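Local structure of particle-associated lyase (Acinetobacter bacteriophage AP22, 4Y9V) at residues A[33-37]-A[38-42]; A[77-81]-A[82-86]; A[494-498]-A[499-503]; A[512-515]-A[516-519]. The protein probably acts as a phage tailspike lyase that recognises and cleaves the capsular polysaccharide of Acinetobacter baumannii, a saccharide of which it binds. All coordinates share one frame; numbering follows the deposited sequence.

From the N terminus, the four contacts follow one another in series; none nests in or crosses another. Interaction 1 starts helix 37-42 near the tip of the elongated chain, where three subunits meet. Interaction 2, its centre about 25 Å away, turns the corner from strand 77-79 to strand 83-85, early in the parallel-stranded part of the fold. Interactions 3 and 4 lie on the opposite side of the chain's centre, about 61 Å and 67 Å from interaction 2, centre to centre. Interaction 3 turns the chain after strand 486-496, and interaction 4 turns it into strand 518-531. Together they bracket the connection between these neighbouring parallel strands.

Interaction 1: A[33-37]-A[38-42]; sequences SGISQ and QEVND
Ser36 and Glu39 hold each other reciprocally at the start of helix 37-42. Ser36 OG accepts from the backbone N of Glu39 at 3.1 Å, while Glu39 OE2 takes the backbone N-H of Ser36 at 2.9 Å in a nearly straight bond (169°). With chi1 at -66°, Glu39 CG lies beside its own backbone N, and the extended chain beyond it carries the carboxylate back to Ser36. OE2 is approached on its anti side, somewhat out of the carboxylate plane. The first helical bond, Val40 N to Ser36 O at 3.0 Å, follows directly.

The more buried part faces the neighbouring subunits. Ile35 CD1 meets Val40 CG2 at 3.8 Å, the two side chains crossing at about a right angle, and Ile35 also packs on Lys52 of the second subunit. Gln37 NE2 donates to Asn41 OD1 at 3.1 Å; OD1 lies in the amide plane of Gln37, yet the donor sits above the carbonyl plane of Asn41. Gln37 OE1 accepts from Asn41 ND2 of the second subunit, and Asn41 ND2 serves Gln37 OE1 of the third, linking the amides across the trimer. Beyond its bond to Ser36 N, the exposed Glu39 carboxylate is more loosely held: a water that donates to Gly34 O at 2.8 Å gives Glu39 OE2 only a weak bond. With Ser36 as N-cap, the paired bonds define a capping box.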
loop_
_atom_site.group_PDB
_atom_site.type_symbol
_atom_site.label_atom_id
_atom_site.label_comp_id
_atom_site.label_asym_id
_atom_site.label_seq_id
_atom_site.Cartn_x
_atom_site.Cartn_y
_atom_site.Cartn_z
ATOM N N SER A 33 -15.675 -51.995 -12.759
ATOM C CA SER A 33 -14.425 -52.112 -12.050
ATOM C C SER A 33 -14.273 -53.365 -11.205
ATOM O O SER A 33 -13.175 -53.717 -10.826
ATOM C CB SER A 33 -14.270 -50.923 -11.095
ATOM O OG SER A 33 -15.260 -50.925 -10.080
ATOM N N GLY A 34 -15.411 -53.955 -10.829
ATOM C CA GLY A 34 -15.459 -55.061 -9.910
ATOM C C GLY A 34 -15.948 -54.728 -8.525
ATOM O O GLY A 34 -16.203 -55.658 -7.769
ATOM N N ILE A 35 -16.105 -53.463 -8.185
ATOM C CA ILE A 35 -16.804 -53.112 -6.948
ATOM C C ILE A 35 -18.295 -53.121 -7.196
ATOM O O ILE A 35 -18.774 -52.951 -8.328
ATOM C CB ILE A 35 -16.312 -51.790 -6.325
ATOM C CG1 ILE A 35 -16.822 -50.525 -6.998
ATOM C CG2 ILE A 35 -14.780 -51.789 -6.204
ATOM C CD1 ILE A 35 -16.395 -49.233 -6.300
ATOM N N SER A 36 -19.107 -53.290 -6.133
ATOM C CA SER A 36 -20.537 -53.276 -6.279
ATOM C C SER A 36 -21.058 -51.853 -6.425
ATOM O O SER A 36 -20.401 -50.880 -6.085
ATOM C CB SER A 36 -21.241 -53.928 -5.094
ATOM O OG SER A 36 -21.254 -53.054 -3.978
ATOM N N GLN A 37 -22.330 -51.752 -6.862
ATOM C CA GLN A 37 -22.951 -50.428 -6.925
ATOM C C GLN A 37 -23.060 -49.829 -5.531
ATOM O O GLN A 37 -22.956 -48.597 -5.391
ATOM C CB GLN A 37 -24.336 -50.534 -7.589
ATOM C CG GLN A 37 -24.974 -49.183 -7.769
ATOM C CD GLN A 37 -24.164 -48.358 -8.758
ATOM O OE1 GLN A 37 -23.808 -48.849 -9.839
ATOM N NE2 GLN A 37 -23.886 -47.091 -8.425
ATOM N N GLN A 38 -23.287 -50.627 -4.506
ATOM C CA GLN A 38 -23.276 -50.076 -3.138
ATOM C C GLN A 38 -21.937 -49.437 -2.826
ATOM O O GLN A 38 -21.872 -48.360 -2.228
ATOM C CB GLN A 38 -23.626 -51.110 -2.085
ATOM C CG GLN A 38 -23.780 -50.518 -0.699
ATOM C CD GLN A 38 -24.912 -49.531 -0.648
ATOM O OE1 GLN A 38 -26.082 -49.898 -0.861
ATOM N NE2 GLN A 38 -24.605 -48.264 -0.380
ATOM N N GLU A 39 -20.856 -50.117 -3.196
ATOM C CA GLU A 39 -19.507 -49.570 -2.956
ATOM C C GLU A 39 -19.275 -48.297 -3.750
ATOM O O GLU A 39 -18.646 -47.362 -3.263
ATOM C CB GLU A 39 -18.453 -50.622 -3.281
ATOM C CG GLU A 39 -18.493 -51.821 -2.359
ATOM C CD GLU A 39 -17.433 -52.805 -2.748
ATOM O OE1 GLU A 39 -16.321 -52.781 -2.159
ATOM O OE2 GLU A 39 -17.658 -53.601 -3.683
ATOM N N VAL A 40 -19.798 -48.201 -4.982
ATOM C CA VAL A 40 -19.714 -46.947 -5.722
ATOM C C VAL A 40 -20.450 -45.869 -4.918
ATOM O O VAL A 40 -19.925 -44.776 -4.709
ATOM C CB VAL A 40 -20.301 -47.068 -7.146
ATOM C CG1 VAL A 40 -20.364 -45.711 -7.812
ATOM C CG2 VAL A 40 -19.531 -48.075 -8.010
ATOM N N ASN A 41 -21.667 -46.149 -4.531
ATOM C CA ASN A 41 -22.479 -45.189 -3.775
ATOM C C ASN A 41 -21.756 -44.729 -2.510
ATOM O O ASN A 41 -21.838 -43.556 -2.149
ATOM C CB ASN A 41 -23.829 -45.789 -3.410
ATOM C CG ASN A 41 -24.747 -46.120 -4.586
ATOM O OD1 ASN A 41 -24.476 -45.775 -5.727
ATOM N ND2 ASN A 41 -25.847 -46.781 -4.258
ATOM N N ASP A 42 -21.115 -45.641 -1.828
ATOM C CA ASP A 42 -20.461 -45.374 -0.547
ATOM C C ASP A 42 -19.314 -44.367 -0.671
ATOM O O ASP A 42 -18.902 -43.819 0.341
ATOM C CB ASP A 42 -19.924 -46.676 0.040
ATOM C CG ASP A 42 -20.920 -47.682 0.554
ATOM O OD1 ASP A 42 -22.100 -47.314 0.756
ATOM O OD2 ASP A 42 -20.510 -48.863 0.709
HETATM O O HOH W 1 -15.759 -56.201 -5.024
#

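Interaction 2: A[77-81]-A[82-86]; sequences LHVKS and REYIV. With EDO (1,2-ethanediol), chain G.
Val79, at the end of strand 77-79, meets Tyr84 with one methyl: CG1 lies 3.6 Å from Tyr84 CE2, the side chains sliding past each other in opposite directions. Just before it, a 1,2-ethanediol, probably from the crystallisation liquor, sits by His78, its O1 weakly bonded to His78 O. Next, Lys80 O lies at the edge of the tyrosine ring and receives the phenol proton, with Tyr84 OH 2.7 Å from Lys80 O and tilted 29° from the carbonyl plane. A water accepts from Lys80 N and donates to Tyr84 OH at 2.8 Å. Lys80 CD lies over one face of the Arg82 guanidinium, 3.7 Å from Arg82 NH2. Ser81 turns the corner, its N and OG bonded to Glu101 OE1 and Thr102 O.

Beyond it, Arg82 CG sits beside its backbone N (chi1 -54°) and the chain runs extended to NE, bringing the guanidinium to the phenol: Arg82 NH1 donates to Tyr84 OH at 2.9 Å and also salt-bridges Asp48. Arg82 CB covers one ring face, offset toward the rim. The phenol oxygen gives one hydrogen bond and accepts two, fixing the ring's end; the guanidinium charge would probably polarise it and strengthen its donation to Lys80 O.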
loop_
_atom_site.group_PDB
_atom_site.type_symbol
_atom_site.label_atom_id
_atom_site.label_comp_id
_atom_site.label_asym_id
_atom_site.label_seq_id
_atom_site.Cartn_x
_atom_site.Cartn_y
_atom_site.Cartn_z
ATOM N N LEU A 77 -19.399 -34.351 3.442
ATOM C CA LEU A 77 -20.843 -34.512 3.382
ATOM C C LEU A 77 -21.448 -33.547 2.364
ATOM O O LEU A 77 -21.257 -32.319 2.476
ATOM C CB LEU A 77 -21.474 -34.234 4.745
ATOM C CG LEU A 77 -23.009 -34.382 4.811
ATOM C CD1 LEU A 77 -23.423 -35.827 4.646
ATOM C CD2 LEU A 77 -23.546 -33.758 6.083
ATOM N N HIS A 78 -22.192 -34.086 1.418
ATOM C CA HIS A 78 -22.952 -33.296 0.440
ATOM C C HIS A 78 -24.355 -33.068 0.983
ATOM O O HIS A 78 -24.982 -34.001 1.494
ATOM C CB HIS A 78 -23.007 -34.029 -0.896
ATOM C CG HIS A 78 -21.689 -34.157 -1.544
ATOM N ND1 HIS A 78 -20.738 -35.075 -1.222
ATOM C CD2 HIS A 78 -21.186 -33.362 -2.542
ATOM C CE1 HIS A 78 -19.641 -34.806 -2.041
ATOM N NE2 HIS A 78 -19.940 -33.799 -2.828
ATOM N N VAL A 79 -24.843 -31.841 0.866
ATOM C CA VAL A 79 -26.155 -31.448 1.395
ATOM C C VAL A 79 -26.999 -30.807 0.303
ATOM O O VAL A 79 -26.577 -29.818 -0.319
ATOM C CB VAL A 79 -26.015 -30.525 2.610
ATOM C CG1 VAL A 79 -27.376 -30.143 3.156
ATOM C CG2 VAL A 79 -25.150 -31.166 3.684
ATOM N N LYS A 80 -28.198 -31.342 0.105
ATOM C CA LYS A 80 -29.187 -30.804 -0.807
ATOM C C LYS A 80 -29.778 -29.540 -0.269
ATOM O O LYS A 80 -30.040 -29.366 0.935
ATOM C CB LYS A 80 -30.286 -31.856 -0.987
ATOM C CG LYS A 80 -31.422 -31.480 -1.909
ATOM C CD LYS A 80 -32.415 -32.624 -2.173
ATOM C CE LYS A 80 -33.618 -32.204 -2.948
ATOM N NZ LYS A 80 -33.277 -31.880 -4.369
ATOM N N SER A 81 -30.076 -28.608 -1.181
ATOM C CA SER A 81 -30.618 -27.296 -0.836
ATOM C C SER A 81 -32.035 -27.400 -0.241
ATOM O O SER A 81 -33.011 -27.665 -0.943
ATOM C CB SER A 81 -30.693 -26.469 -2.108
ATOM O OG SER A 81 -31.153 -25.176 -1.855
ATOM N N ARG A 82 -32.106 -27.141 1.061
ATOM C CA ARG A 82 -33.314 -26.992 1.851
ATOM C C ARG A 82 -32.934 -26.106 3.043
ATOM O O ARG A 82 -31.751 -25.960 3.342
ATOM C CB ARG A 82 -33.882 -28.333 2.434
ATOM C CG ARG A 82 -34.139 -29.452 1.459
ATOM C CD ARG A 82 -34.755 -30.633 2.207
ATOM N NE ARG A 82 -35.054 -31.817 1.430
ATOM C CZ ARG A 82 -34.208 -32.818 1.211
ATOM N NH1 ARG A 82 -32.952 -32.789 1.652
ATOM N NH2 ARG A 82 -34.625 -33.880 0.548
ATOM N N GLU A 83 -33.937 -25.607 3.753
ATOM C CA GLU A 83 -33.723 -25.026 5.074
ATOM C C GLU A 83 -33.931 -26.130 6.116
ATOM O O GLU A 83 -35.034 -26.731 6.140
ATOM C CB GLU A 83 -34.613 -23.840 5.342
ATOM C CG GLU A 83 -34.332 -23.205 6.682
ATOM C CD GLU A 83 -35.057 -21.918 6.932
ATOM O OE1 GLU A 83 -34.955 -21.020 6.068
ATOM O OE2 GLU A 83 -35.693 -21.738 8.013
ATOM N N TYR A 84 -32.942 -26.379 6.938
ATOM C CA TYR A 84 -32.974 -27.440 7.947
ATOM C C TYR A 84 -32.962 -26.843 9.337
ATOM O O TYR A 84 -32.085 -26.020 9.667
ATOM C CB TYR A 84 -31.752 -28.326 7.815
ATOM C CG TYR A 84 -31.590 -29.006 6.484
ATOM C CD1 TYR A 84 -32.235 -30.193 6.200
ATOM C CD2 TYR A 84 -30.781 -28.468 5.488
ATOM C CE1 TYR A 84 -32.083 -30.833 4.986
ATOM C CE2 TYR A 84 -30.626 -29.088 4.271
ATOM C CZ TYR A 84 -31.259 -30.274 4.009
ATOM O OH TYR A 84 -31.124 -30.938 2.822
ATOM N N ILE A 85 -33.845 -27.333 10.210
ATOM C CA ILE A 85 -33.810 -27.016 11.629
ATOM C C ILE A 85 -32.613 -27.712 12.282
ATOM O O ILE A 85 -32.433 -28.923 12.119
ATOM C CB ILE A 85 -35.117 -27.460 12.283
ATOM C CG1 ILE A 85 -36.285 -26.658 11.737
ATOM C CG2 ILE A 85 -35.028 -27.388 13.791
ATOM C CD1 ILE A 85 -37.658 -27.190 12.139
ATOM N N VAL A 86 -31.812 -26.947 13.045
ATOM C CA VAL A 86 -30.700 -27.475 13.810
ATOM C C VAL A 86 -30.753 -26.817 15.199
ATOM O O VAL A 86 -30.196 -25.747 15.420
ATOM C CB VAL A 86 -29.329 -27.234 13.160
ATOM C CG1 VAL A 86 -28.232 -27.859 13.991
ATOM C CG2 VAL A 86 -29.303 -27.740 11.721
HETATM C C1 EDO G . -27.172 -33.713 -2.522
HETATM O O1 EDO G . -26.837 -34.267 -1.312
HETATM C C2 EDO G . -26.343 -32.457 -2.889
HETATM O O2 EDO G . -25.014 -32.766 -3.196
HETATM O O HOH W 2 -29.492 -33.076 1.978
#

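Interaction 3: A[494-498]-A[499-503]; sequences VVNTK and DTANP
A type I beta turn from Lys498 to Ala501 redirects the chain after strand 486-496, in the pectin lyase-like part of the protein, whose stacked parallel strands fit the right-handed parallel beta-helix of that family. In the conformer described for Asp499, both middle residues, Asp499 and Thr500, have right-handed helical backbone angles, as expected for type I. The closing bond runs from Ala501 N to Lys498 O at 3.2 Å. The N-H points fairly well at the oxygen (156°), but the donor stands 61° out of the carbonyl plane, so it does not use a lone pair.

Around this bond the side chains are arranged on two sides. On one, Thr500 OG1 lies 3.9 Å from Lys498 CB and is hydrogen-bonded to Asp466 O. The Lys498 chain, bent at chi2 (-69°) and again at its end, leads NZ away from the turn to a salt bridge with Asp466 and a hydrogen bond to Asp464 O. Both residues thus fasten the turn to the loop that follows strand 461-463.

On the other side the chain folds back over Asn496. Ala501 CB touches the turn carbonyl, 3.6 Å from Lys498 O, and packs 3.9 Å from Asn496 CB. The backbone of Asn496 is held by other parts of the chain: its O accepts from Lys547 NZ and its N donates to Tyr548 OH. Pro503, which also rests on Trp471 and Leu468, comes to Asn496 from the opposite direction, and the tip of its ring, Pro503 CG, stops 4.1 Å from Asn496 CG.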
loop_
_atom_site.group_PDB
_atom_site.type_symbol
_atom_site.label_atom_id
_atom_site.label_comp_id
_atom_site.label_asym_id
_atom_site.label_seq_id
_atom_site.Cartn_x
_atom_site.Cartn_y
_atom_site.Cartn_z
ATOM N N VAL A 494 2.445 20.393 6.930
ATOM C CA VAL A 494 0.997 20.369 6.973
ATOM C C VAL A 494 0.506 21.554 6.133
ATOM O O VAL A 494 1.242 22.530 5.965
ATOM C CB VAL A 494 0.445 20.473 8.417
ATOM C CG1 VAL A 494 0.988 19.343 9.281
ATOM C CG2 VAL A 494 0.720 21.827 9.059
ATOM N N VAL A 495 -0.751 21.457 5.681
ATOM C CA VAL A 495 -1.373 22.463 4.838
ATOM C C VAL A 495 -2.759 22.797 5.388
ATOM O O VAL A 495 -3.650 21.957 5.372
ATOM C CB VAL A 495 -1.455 21.981 3.363
ATOM C CG1 VAL A 495 -1.963 23.124 2.487
ATOM C CG2 VAL A 495 -0.128 21.417 2.858
ATOM N N ASN A 496 -2.999 24.017 5.894
ATOM C CA ASN A 496 -4.364 24.506 6.118
ATOM C C ASN A 496 -4.759 25.274 4.851
ATOM O O ASN A 496 -4.169 26.304 4.529
ATOM C CB ASN A 496 -4.465 25.410 7.335
ATOM C CG ASN A 496 -4.561 24.592 8.601
ATOM O OD1 ASN A 496 -5.775 24.176 8.916
ATOM N ND2 ASN A 496 -3.556 24.297 9.267
ATOM N N THR A 497 -5.752 24.759 4.129
ATOM C CA THR A 497 -6.114 25.340 2.852
ATOM C C THR A 497 -6.910 26.639 2.972
ATOM O O THR A 497 -6.986 27.372 1.976
ATOM C CB THR A 497 -6.830 24.319 1.968
ATOM O OG1 THR A 497 -8.103 24.076 2.577
ATOM C CG2 THR A 497 -6.014 23.060 1.787
ATOM N N LYS A 498 -7.486 26.930 4.113
ATOM C CA LYS A 498 -8.332 28.107 4.286
ATOM C C LYS A 498 -7.554 29.252 4.895
ATOM O O LYS A 498 -6.809 29.080 5.863
ATOM C CB LYS A 498 -9.527 27.787 5.175
ATOM C CG LYS A 498 -10.469 26.726 4.647
ATOM C CD LYS A 498 -11.263 27.186 3.422
ATOM C CE LYS A 498 -12.190 26.123 2.888
ATOM N NZ LYS A 498 -13.123 25.518 3.837
ATOM N N ASP A 499 -7.795 30.458 4.369
ATOM C CA ASP A 499 -7.071 31.619 4.851
ATOM C C ASP A 499 -7.544 32.109 6.207
ATOM O O ASP A 499 -6.893 32.947 6.801
ATOM C CB ASP A 499 -7.043 32.722 3.807
ATOM C CG ASP A 499 -8.360 33.420 3.495
ATOM O OD1 ASP A 499 -9.293 33.280 4.295
ATOM O OD2 ASP A 499 -8.378 34.085 2.429
ATOM N N THR A 500 -8.667 31.599 6.717
ATOM C CA THR A 500 -9.139 31.919 8.041
ATOM C C THR A 500 -8.522 31.050 9.125
ATOM O O THR A 500 -8.656 31.351 10.315
ATOM C CB THR A 500 -10.653 31.762 8.076
ATOM O OG1 THR A 500 -11.023 30.472 7.564
ATOM C CG2 THR A 500 -11.369 32.810 7.220
ATOM N N ALA A 501 -7.921 29.898 8.738
ATOM C CA ALA A 501 -7.373 29.003 9.755
ATOM C C ALA A 501 -6.085 29.580 10.318
ATOM O O ALA A 501 -5.224 30.032 9.558
ATOM C CB ALA A 501 -7.156 27.632 9.120
ATOM N N ASN A 502 -5.950 29.511 11.626
ATOM C CA ASN A 502 -4.811 30.106 12.347
ATOM C C ASN A 502 -4.399 29.214 13.516
ATOM O O ASN A 502 -4.529 29.642 14.669
ATOM C CB ASN A 502 -5.209 31.500 12.801
ATOM C CG ASN A 502 -4.184 32.317 13.529
ATOM O OD1 ASN A 502 -2.942 32.238 13.204
ATOM N ND2 ASN A 502 -4.621 33.104 14.442
ATOM N N PRO A 503 -3.964 27.991 13.231
ATOM C CA PRO A 503 -3.739 27.036 14.314
ATOM C C PRO A 503 -2.385 27.185 14.926
ATOM O O PRO A 503 -1.410 27.626 14.305
ATOM C CB PRO A 503 -3.791 25.710 13.570
ATOM C CG PRO A 503 -3.154 26.026 12.218
ATOM C CD PRO A 503 -3.685 27.439 11.924
#

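Interaction 4: A[512-515]-A[516-519]; sequences TLAT and NVKT
Val517 carries this contact, its side chain turned back over the carbonyl groups of Thr512 and Ala514. At its root, Val517 CB is 3.4 Å from Ala514 O. From there the two branches part. CG1, placed anti to the backbone N by a chi1 of 176°, extends to Thr512 O at 3.7 Å. CG2 stays over the turn, 3.5 Å from Ala514 O, and makes the apolar touch of the contact with Ala514 CB at 4.0 Å. Across the two segments each methyl thus has a backbone oxygen as its nearest neighbour.

The same residue closes a type I beta turn that runs from Ala514 to Val517. Val517 N donates to Ala514 O at 3.1 Å, with an N-H...O angle of 164°; the donor rises 44° above the carbonyl plane, so the bond is straight at the hydrogen but misses the lone-pair direction.

Past the turn, Lys518 reaches back toward it. Lys518 NZ donates to a water at 2.8 Å; the onward links, from the water to Thr515 O and weakly from NZ to Asn516 O, are uncertain because both residues have two conformers. The ammonium end therefore touches the turn loosely.

Val517 and Thr512 both pack on Ile486 of strand 486-496, Thr512 also on Ile489. Thr512 OG1 is held by the preceding loop, at Tyr507 O and Ser509 N. Strand 518-531 then starts between two neighbours, with Lys518 bonded through its backbone to Ile489 of the parallel strand 486-496 and Thr519 to Glu624, just after the antiparallel strand 613-623.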
loop_
_atom_site.group_PDB
_atom_site.type_symbol
_atom_site.label_atom_id
_atom_site.label_comp_id
_atom_site.label_asym_id
_atom_site.label_seq_id
_atom_site.Cartn_x
_atom_site.Cartn_y
_atom_site.Cartn_z
ATOM N N THR A 512 4.042 20.364 26.877
ATOM C CA THR A 512 4.673 20.614 25.595
ATOM C C THR A 512 5.835 21.622 25.694
ATOM O O THR A 512 6.638 21.689 24.745
ATOM C CB THR A 512 3.674 21.056 24.520
ATOM O OG1 THR A 512 3.043 22.251 24.983
ATOM C CG2 THR A 512 2.654 19.981 24.206
ATOM N N LEU A 513 5.936 22.362 26.801
ATOM C CA LEU A 513 6.989 23.344 27.007
ATOM C C LEU A 513 8.047 22.862 27.989
ATOM O O LEU A 513 8.988 23.624 28.320
ATOM C CB LEU A 513 6.367 24.652 27.479
ATOM C CG LEU A 513 5.444 25.357 26.481
ATOM C CD1 LEU A 513 4.764 26.529 27.121
ATOM C CD2 LEU A 513 6.229 25.731 25.252
ATOM N N ALA A 514 7.961 21.654 28.493
ATOM C CA ALA A 514 8.917 21.196 29.499
ATOM C C ALA A 514 10.309 21.120 28.932
ATOM O O ALA A 514 10.513 20.942 27.736
ATOM C CB ALA A 514 8.446 19.836 30.056
ATOM N N THR A 515 11.266 21.259 29.848
ATOM C CA THR A 515 12.679 21.408 29.509
ATOM C C THR A 515 13.200 20.436 28.486
ATOM O O THR A 515 13.868 20.735 27.487
ATOM C CB THR A 515 13.525 21.334 30.794
ATOM O OG1 THR A 515 13.087 22.280 31.728
ATOM C CG2 THR A 515 14.927 21.785 30.412
ATOM N N ASN A 516 12.889 19.157 28.717
ATOM C CA ASN A 516 13.573 18.230 27.791
ATOM C C ASN A 516 12.885 17.929 26.478
ATOM O O ASN A 516 13.395 17.112 25.725
ATOM C CB ASN A 516 13.875 16.967 28.595
ATOM C CG ASN A 516 14.956 17.285 29.641
ATOM O OD1 ASN A 516 16.014 17.914 29.391
ATOM N ND2 ASN A 516 14.625 16.786 30.827
ATOM N N VAL A 517 11.755 18.558 26.224
ATOM C CA VAL A 517 10.957 18.276 25.036
ATOM C C VAL A 517 11.616 18.870 23.811
ATOM O O VAL A 517 12.050 20.022 23.848
ATOM C CB VAL A 517 9.544 18.860 25.204
ATOM C CG1 VAL A 517 8.722 18.677 23.946
ATOM C CG2 VAL A 517 8.859 18.220 26.408
ATOM N N LYS A 518 11.684 18.107 22.726
ATOM C CA LYS A 518 12.278 18.586 21.482
ATOM C C LYS A 518 11.225 18.568 20.387
ATOM O O LYS A 518 10.462 17.618 20.251
ATOM C CB LYS A 518 13.498 17.751 21.151
ATOM C CG LYS A 518 14.597 17.932 22.221
ATOM C CD LYS A 518 15.775 17.007 22.073
ATOM C CE LYS A 518 16.865 17.453 23.032
ATOM N NZ LYS A 518 16.451 17.432 24.478
ATOM N N THR A 519 11.231 19.619 19.570
ATOM C CA THR A 519 10.240 19.758 18.519
ATOM C C THR A 519 10.869 20.135 17.206
ATOM O O THR A 519 11.934 20.718 17.130
ATOM C CB THR A 519 9.148 20.777 18.896
ATOM O OG1 THR A 519 9.634 22.094 18.801
ATOM C CG2 THR A 519 8.525 20.470 20.240
HETATM O O HOH W 3 11.414 22.326 25.349
HETATM O O HOH W 4 15.502 19.955 25.142
#